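Local coordinates for pectinesterase inhibitor (Actinidia chinensis, PDB 1XG2), which inhibits pectin methylesterase by forming a protein-protein complex with it and may take part in regulating fruit ripening, at residues L34-A45 with L139-L150. Sequence-based numbering, arbitrary orientation.
Sequences LKGLGQFSIDIA and LCDIVLVISNLL
Leu139 straddles Ile44 and Ala45: its CB lies 4.0 Å from Ala45 CB, while both methyls rest on Ile44 CG2, the two side chains meeting at about a right angle. A water donates to Leu139 O and to Ser41 O, tying the two backbones together. Cys140 SG rests loosely on Ala45 CB. Ile142, nearly a turn beyond Leu139, turns CG2 toward Ser41; in the one of its two conformers described here, with chi1 at -76°, the Ser41 hydroxyl is folded back beside its own backbone N and donates to Leu37 O from above the carbonyl plane. Val143 divides its branches, CG2 lying over the Ser41 carbonyl and CG1 touching Ile42 CG1 at 3.8 Å, and it also meets Ala105 of helix 98-118. The helices 34-60 and 127-149 belong to the four-helix bundle of the PMEI family, and here segments 34-45 and 139-149 run antiparallel (158°), their axes approaching to 8.6 Å. Ile146 is a knob in a hole formed by Leu34, Leu37, Gly38 and Ser41: CD1 reaches Gly38 N at 3.7 Å and CG2 lies 3.6 Å from Leu34 O, over backbone that glycine leaves bare. An alanine here would lose both branches and is likely to leave a gap above Gly38, with Leu37 CB lacking the CD1 methyl packed on it. Leu149 offers CB and its carbonyl oxygen to Leu34 CD1, crossing that side chain nearly perpendicularly. Just past the helix, Leu150 brings CD2 to Leu34 CB (3.7 Å) and against Lys35 CG; the ammonium of Lys35 goes on to Leu93 O.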
ATOM      1  N   LEU B  34      29.549  -3.641  -1.032  1.00 18.47           N
ATOM      2  CA  LEU B  34      28.099  -3.730  -1.186  1.00 17.94           C
ATOM      3  C   LEU B  34      27.467  -2.348  -1.216  1.00 17.31           C
ATOM      4  O   LEU B  34      26.602  -2.093  -2.030  1.00 15.95           O
ATOM      5  CB  LEU B  34      27.442  -4.582  -0.088  1.00 18.46           C
ATOM      6  CG  LEU B  34      27.258  -6.068  -0.367  1.00 19.90           C
ATOM      7  CD1 LEU B  34      26.633  -6.777   0.846  1.00 19.08           C
ATOM      8  CD2 LEU B  34      26.431  -6.318  -1.631  1.00 19.43           C
ATOM      9  N   LYS B  35      27.899  -1.449  -0.331  1.00 17.12           N
ATOM     10  CA  LYS B  35      27.333  -0.101  -0.304  1.00 17.56           C
ATOM     11  C   LYS B  35      27.573   0.632  -1.608  1.00 16.34           C
ATOM     12  O   LYS B  35      26.693   1.307  -2.121  1.00 15.71           O
ATOM     13  CB  LYS B  35      27.909   0.732   0.853  1.00 18.46           C
ATOM     14  CG  LYS B  35      27.211   0.515   2.176  1.00 22.04           C
ATOM     15  CD  LYS B  35      27.605   1.592   3.214  1.00 26.85           C
ATOM     16  CE  LYS B  35      26.542   1.748   4.321  1.00 29.13           C
ATOM     17  NZ  LYS B  35      26.428   3.151   4.809  1.00 28.89           N
ATOM     18  N   GLY B  36      28.789   0.535  -2.121  1.00 15.89           N
ATOM     19  CA  GLY B  36      29.131   1.141  -3.394  1.00 15.37           C
ATOM     20  C   GLY B  36      28.302   0.612  -4.558  1.00 14.65           C
ATOM     21  O   GLY B  36      27.855   1.394  -5.384  1.00 13.94           O
ATOM     22  N   LEU B  37      28.094  -0.703  -4.616  1.00 14.04           N
ATOM     23  CA  LEU B  37      27.262  -1.297  -5.667  1.00 14.45           C
ATOM     24  C   LEU B  37      25.834  -0.807  -5.503  1.00 14.70           C
ATOM     25  O   LEU B  37      25.186  -0.489  -6.490  1.00 14.89           O
ATOM     26  CB  LEU B  37      27.331  -2.825  -5.628  1.00 14.48           C
ATOM     27  CG  LEU B  37      28.722  -3.396  -5.915  1.00 14.29           C
ATOM     28  CD1 LEU B  37      28.756  -4.885  -5.634  1.00 14.58           C
ATOM     29  CD2 LEU B  37      29.142  -3.107  -7.348  1.00 15.15           C
ATOM     30  N   GLY B  38      25.382  -0.687  -4.248  1.00 15.02           N
ATOM     31  CA  GLY B  38      24.070  -0.144  -3.919  1.00 14.82           C
ATOM     32  C   GLY B  38      23.823   1.258  -4.451  1.00 14.80           C
ATOM     33  O   GLY B  38      22.815   1.507  -5.104  1.00 14.29           O
ATOM     34  N   GLN B  39      24.748   2.175  -4.185  1.00 15.07           N
ATOM     35  CA  GLN B  39      24.595   3.551  -4.647  1.00 15.46           C
ATOM     36  C   GLN B  39      24.584   3.613  -6.167  1.00 15.49           C
ATOM     37  O   GLN B  39      23.829   4.370  -6.760  1.00 15.32           O
ATOM     38  CB  GLN B  39      25.699   4.461  -4.096  1.00 15.92           C
ATOM     39  CG  GLN B  39      25.682   4.668  -2.572  1.00 15.94           C
ATOM     40  CD  GLN B  39      24.506   5.517  -2.052  1.00 17.97           C
ATOM     41  OE1 GLN B  39      23.621   5.897  -2.832  1.00 22.06           O
ATOM     42  NE2 GLN B  39      24.491   5.808  -0.769  1.00 15.62           N
ATOM     43  N   PHE B  40      25.406   2.782  -6.795  1.00 15.45           N
ATOM     44  CA  PHE B  40      25.488   2.763  -8.247  1.00 15.48           C
ATOM     45  C   PHE B  40      24.159   2.293  -8.816  1.00 14.73           C
ATOM     46  O   PHE B  40      23.632   2.872  -9.776  1.00 14.97           O
ATOM     47  CB  PHE B  40      26.622   1.832  -8.695  1.00 16.06           C
ATOM     48  CG  PHE B  40      26.818   1.797 -10.169  1.00 17.06           C
ATOM     49  CD1 PHE B  40      27.521   2.808 -10.807  1.00 19.43           C
ATOM     50  CD2 PHE B  40      26.282   0.770 -10.928  1.00 18.52           C
ATOM     51  CE1 PHE B  40      27.699   2.794 -12.188  1.00 21.14           C
ATOM     52  CE2 PHE B  40      26.447   0.758 -12.315  1.00 19.48           C
ATOM     53  CZ  PHE B  40      27.167   1.767 -12.938  1.00 20.31           C
ATOM     54  N   SER B  41      23.624   1.254  -8.192  1.00 14.09           N
ATOM     55  CA  SER B  41      22.397   0.630  -8.659  1.00 13.92           C
ATOM     56  C   SER B  41      21.200   1.549  -8.435  1.00 13.82           C
ATOM     57  O   SER B  41      20.299   1.651  -9.257  1.00 13.24           O
ATOM     58  CB  SER B  41      22.203  -0.676  -7.888  1.00 14.37           C
ATOM     59  OG  SER B  41      23.189  -1.678  -8.510  0.50 13.75           O
ATOM     60  N   ILE B  42      21.180   2.337  -7.359  1.00 13.88           N
ATOM     61  CA  ILE B  42      20.100   3.312  -7.176  1.00 13.84           C
ATOM     62  C   ILE B  42      20.191   4.368  -8.279  1.00 14.05           C
ATOM     63  O   ILE B  42      19.188   4.735  -8.857  1.00 13.82           O
ATOM     64  CB  ILE B  42      20.142   3.982  -5.769  1.00 13.99           C
ATOM     65  CG1 ILE B  42      19.906   2.963  -4.662  1.00 14.06           C
ATOM     66  CG2 ILE B  42      19.082   5.085  -5.656  1.00 14.33           C
ATOM     67  CD1 ILE B  42      20.344   3.470  -3.281  1.00 15.56           C
ATOM     68  N   ASP B  43      21.396   4.835  -8.569  1.00 14.75           N
ATOM     69  CA  ASP B  43      21.606   5.854  -9.599  1.00 16.00           C
ATOM     70  C   ASP B  43      21.069   5.385 -10.945  1.00 15.74           C
ATOM     71  O   ASP B  43      20.399   6.141 -11.637  1.00 15.48           O
ATOM     72  CB  ASP B  43      23.089   6.193  -9.750  1.00 16.40           C
ATOM     73  CG  ASP B  43      23.634   7.029  -8.600  1.00 19.00           C
ATOM     74  OD1 ASP B  43      22.868   7.435  -7.678  1.00 20.21           O
ATOM     75  OD2 ASP B  43      24.850   7.307  -8.539  1.00 22.22           O
ATOM     76  N   ILE B  44      21.348   4.129 -11.286  1.00 15.52           N
ATOM     77  CA  ILE B  44      20.878   3.528 -12.526  1.00 16.52           C
ATOM     78  C   ILE B  44      19.358   3.462 -12.565  1.00 15.80           C
ATOM     79  O   ILE B  44      18.745   3.804 -13.577  1.00 15.22           O
ATOM     80  CB  ILE B  44      21.464   2.097 -12.687  1.00 17.03           C
ATOM     81  CG1 ILE B  44      22.980   2.150 -12.920  1.00 19.84           C
ATOM     82  CG2 ILE B  44      20.798   1.372 -13.825  1.00 19.23           C
ATOM     83  CD1 ILE B  44      23.382   2.600 -14.288  1.00 22.23           C
ATOM     84  N   ALA B  45      18.754   3.010 -11.462  1.00 14.85           N
ATOM     85  CA  ALA B  45      17.313   2.900 -11.391  1.00 14.18           C
ATOM     86  C   ALA B  45      16.632   4.264 -11.483  1.00 14.00           C
ATOM     87  O   ALA B  45      15.651   4.409 -12.206  1.00 13.03           O
ATOM     88  CB  ALA B  45      16.895   2.183 -10.128  1.00 14.18           C
ATOM     89  N   LEU B 139      15.634  -3.127 -12.454  1.00 12.19           N
ATOM     90  CA  LEU B 139      16.685  -2.306 -11.884  1.00 11.54           C
ATOM     91  C   LEU B 139      16.491  -2.109 -10.393  1.00 11.26           C
ATOM     92  O   LEU B 139      17.458  -2.143  -9.633  1.00 11.07           O
ATOM     93  CB  LEU B 139      16.742  -0.944 -12.575  1.00 11.61           C
ATOM     94  CG  LEU B 139      17.219  -1.040 -14.025  1.00 12.94           C
ATOM     95  CD1 LEU B 139      17.203   0.328 -14.702  1.00 14.85           C
ATOM     96  CD2 LEU B 139      18.584  -1.696 -14.096  1.00 13.01           C
ATOM     97  N   CYS B 140      15.241  -1.896  -9.990  1.00 10.82           N
ATOM     98  CA  CYS B 140      14.915  -1.710  -8.574  1.00 11.13           C
ATOM     99  C   CYS B 140      15.164  -3.004  -7.806  1.00 11.02           C
ATOM    100  O   CYS B 140      15.523  -2.989  -6.623  1.00 10.49           O
ATOM    101  CB  CYS B 140      13.474  -1.261  -8.406  1.00 10.99           C
ATOM    102  SG  CYS B 140      13.174   0.487  -8.779  1.00 12.13           S
ATOM    103  N   ASP B 141      14.991  -4.131  -8.483  1.00 11.71           N
ATOM    104  CA  ASP B 141      15.254  -5.421  -7.865  1.00 12.13           C
ATOM    105  C   ASP B 141      16.743  -5.598  -7.514  1.00 12.02           C
ATOM    106  O   ASP B 141      17.068  -6.232  -6.515  1.00 11.85           O
ATOM    107  CB  ASP B 141      14.772  -6.545  -8.762  1.00 12.75           C
ATOM    108  CG  ASP B 141      14.528  -7.817  -8.005  1.00 15.04           C
ATOM    109  OD1 ASP B 141      14.019  -7.768  -6.861  1.00 16.52           O
ATOM    110  OD2 ASP B 141      14.788  -8.919  -8.485  1.00 15.31           O
ATOM    111  N   ILE B 142      17.642  -5.020  -8.306  1.00 12.03           N
ATOM    112  CA  ILE B 142      19.059  -5.035  -7.959  1.00 11.52           C
ATOM    113  C   ILE B 142      19.239  -4.329  -6.610  1.00 11.34           C
ATOM    114  O   ILE B 142      19.940  -4.804  -5.730  1.00  9.90           O
ATOM    115  CB  ILE B 142      19.951  -4.371  -9.046  1.00 12.08           C
ATOM    116  CG1 ILE B 142      19.791  -5.052 -10.406  1.00 12.43           C
ATOM    117  CG2 ILE B 142      21.414  -4.499  -8.665  1.00 13.00           C
ATOM    118  CD1 ILE B 142      20.346  -4.240 -11.554  1.00 13.87           C
ATOM    119  N   VAL B 143      18.580  -3.192  -6.457  1.00 10.84           N
ATOM    120  CA  VAL B 143      18.672  -2.434  -5.226  1.00 10.91           C
ATOM    121  C   VAL B 143      18.102  -3.226  -4.066  1.00 10.59           C
ATOM    122  O   VAL B 143      18.688  -3.253  -2.998  1.00 10.05           O
ATOM    123  CB  VAL B 143      17.931  -1.085  -5.325  1.00 10.69           C
ATOM    124  CG1 VAL B 143      18.036  -0.327  -4.010  1.00 10.62           C
ATOM    125  CG2 VAL B 143      18.493  -0.260  -6.464  1.00 11.59           C
ATOM    126  N   LEU B 144      16.969  -3.877  -4.280  1.00 10.81           N
ATOM    127  CA  LEU B 144      16.341  -4.672  -3.227  1.00 10.82           C
ATOM    128  C   LEU B 144      17.261  -5.809  -2.774  1.00 10.89           C
ATOM    129  O   LEU B 144      17.402  -6.062  -1.585  1.00 10.30           O
ATOM    130  CB  LEU B 144      14.996  -5.237  -3.706  1.00 11.10           C
ATOM    131  CG  LEU B 144      13.889  -4.205  -3.919  1.00 12.04           C
ATOM    132  CD1 LEU B 144      12.705  -4.792  -4.676  1.00 12.38           C
ATOM    133  CD2 LEU B 144      13.408  -3.660  -2.563  1.00 13.61           C
ATOM    134  N   VAL B 145      17.904  -6.485  -3.726  1.00 10.67           N
ATOM    135  CA  VAL B 145      18.771  -7.610  -3.391  1.00 10.76           C
ATOM    136  C   VAL B 145      19.953  -7.116  -2.549  1.00 10.84           C
ATOM    137  O   VAL B 145      20.319  -7.717  -1.533  1.00 11.86           O
ATOM    138  CB  VAL B 145      19.251  -8.342  -4.654  1.00 10.48           C
ATOM    139  CG1 VAL B 145      20.427  -9.301  -4.329  1.00 12.17           C
ATOM    140  CG2 VAL B 145      18.109  -9.111  -5.265  1.00  9.99           C
ATOM    141  N   ILE B 146      20.524  -5.995  -2.943  1.00 10.89           N
ATOM    142  CA  ILE B 146      21.655  -5.453  -2.224  1.00 11.20           C
ATOM    143  C   ILE B 146      21.197  -5.045  -0.813  1.00 11.38           C
ATOM    144  O   ILE B 146      21.896  -5.318   0.168  1.00 11.65           O
ATOM    145  CB  ILE B 146      22.278  -4.288  -3.021  1.00 11.04           C
ATOM    146  CG1 ILE B 146      22.981  -4.816  -4.277  1.00 10.96           C
ATOM    147  CG2 ILE B 146      23.286  -3.527  -2.190  1.00 12.18           C
ATOM    148  CD1 ILE B 146      23.450  -3.722  -5.208  1.00 10.77           C
ATOM    149  N   SER B 147      20.011  -4.448  -0.700  1.00 11.64           N
ATOM    150  CA  SER B 147      19.493  -4.041   0.623  1.00 12.10           C
ATOM    151  C   SER B 147      19.349  -5.242   1.574  1.00 12.78           C
ATOM    152  O   SER B 147      19.477  -5.083   2.800  1.00 13.12           O
ATOM    153  CB  SER B 147      18.155  -3.284   0.517  1.00 11.29           C
ATOM    154  OG  SER B 147      17.051  -4.169   0.296  1.00 12.04           O
ATOM    155  N   ASN B 148      19.073  -6.426   1.034  1.00 12.63           N
ATOM    156  CA  ASN B 148      18.937  -7.618   1.871  1.00 13.36           C
ATOM    157  C   ASN B 148      20.280  -8.281   2.189  1.00 13.99           C
ATOM    158  O   ASN B 148      20.390  -8.968   3.189  1.00 13.88           O
ATOM    159  CB  ASN B 148      17.975  -8.642   1.257  1.00 13.33           C
ATOM    160  CG  ASN B 148      16.553  -8.098   1.091  1.00 13.76           C
ATOM    161  OD1 ASN B 148      16.124  -7.202   1.832  1.00 16.77           O
ATOM    162  ND2 ASN B 148      15.831  -8.622   0.122  1.00 11.39           N
ATOM    163  N   LEU B 149      21.284  -8.079   1.344  1.00 14.44           N
ATOM    164  CA  LEU B 149      22.629  -8.598   1.601  1.00 15.50           C
ATOM    165  C   LEU B 149      23.405  -7.751   2.622  1.00 16.68           C
ATOM    166  O   LEU B 149      24.291  -8.265   3.307  1.00 16.56           O
ATOM    167  CB  LEU B 149      23.443  -8.672   0.312  1.00 15.01           C
ATOM    168  CG  LEU B 149      22.992  -9.672  -0.745  1.00 15.59           C
ATOM    169  CD1 LEU B 149      23.800  -9.443  -2.014  1.00 15.54           C
ATOM    170  CD2 LEU B 149      23.142 -11.102  -0.240  1.00 16.22           C
ATOM    171  N   LEU B 150      23.096  -6.463   2.707  1.00 17.60           N
ATOM    172  CA  LEU B 150      23.796  -5.569   3.633  1.00 19.60           C
ATOM    173  C   LEU B 150      23.500  -6.003   5.072  1.00 22.18           C
ATOM    174  O   LEU B 150      22.403  -6.501   5.331  1.00 22.37           O
ATOM    175  CB  LEU B 150      23.376  -4.115   3.400  1.00 18.77           C
ATOM    176  CG  LEU B 150      24.085  -3.492   2.194  1.00 18.06           C
ATOM    177  CD1 LEU B 150      23.269  -2.351   1.594  1.00 17.81           C
ATOM    178  CD2 LEU B 150      25.461  -3.021   2.580  1.00 17.38           C
TER
HETATM  179  O   HOH W   1      19.774  -0.755 -10.636  1.00 15.09           O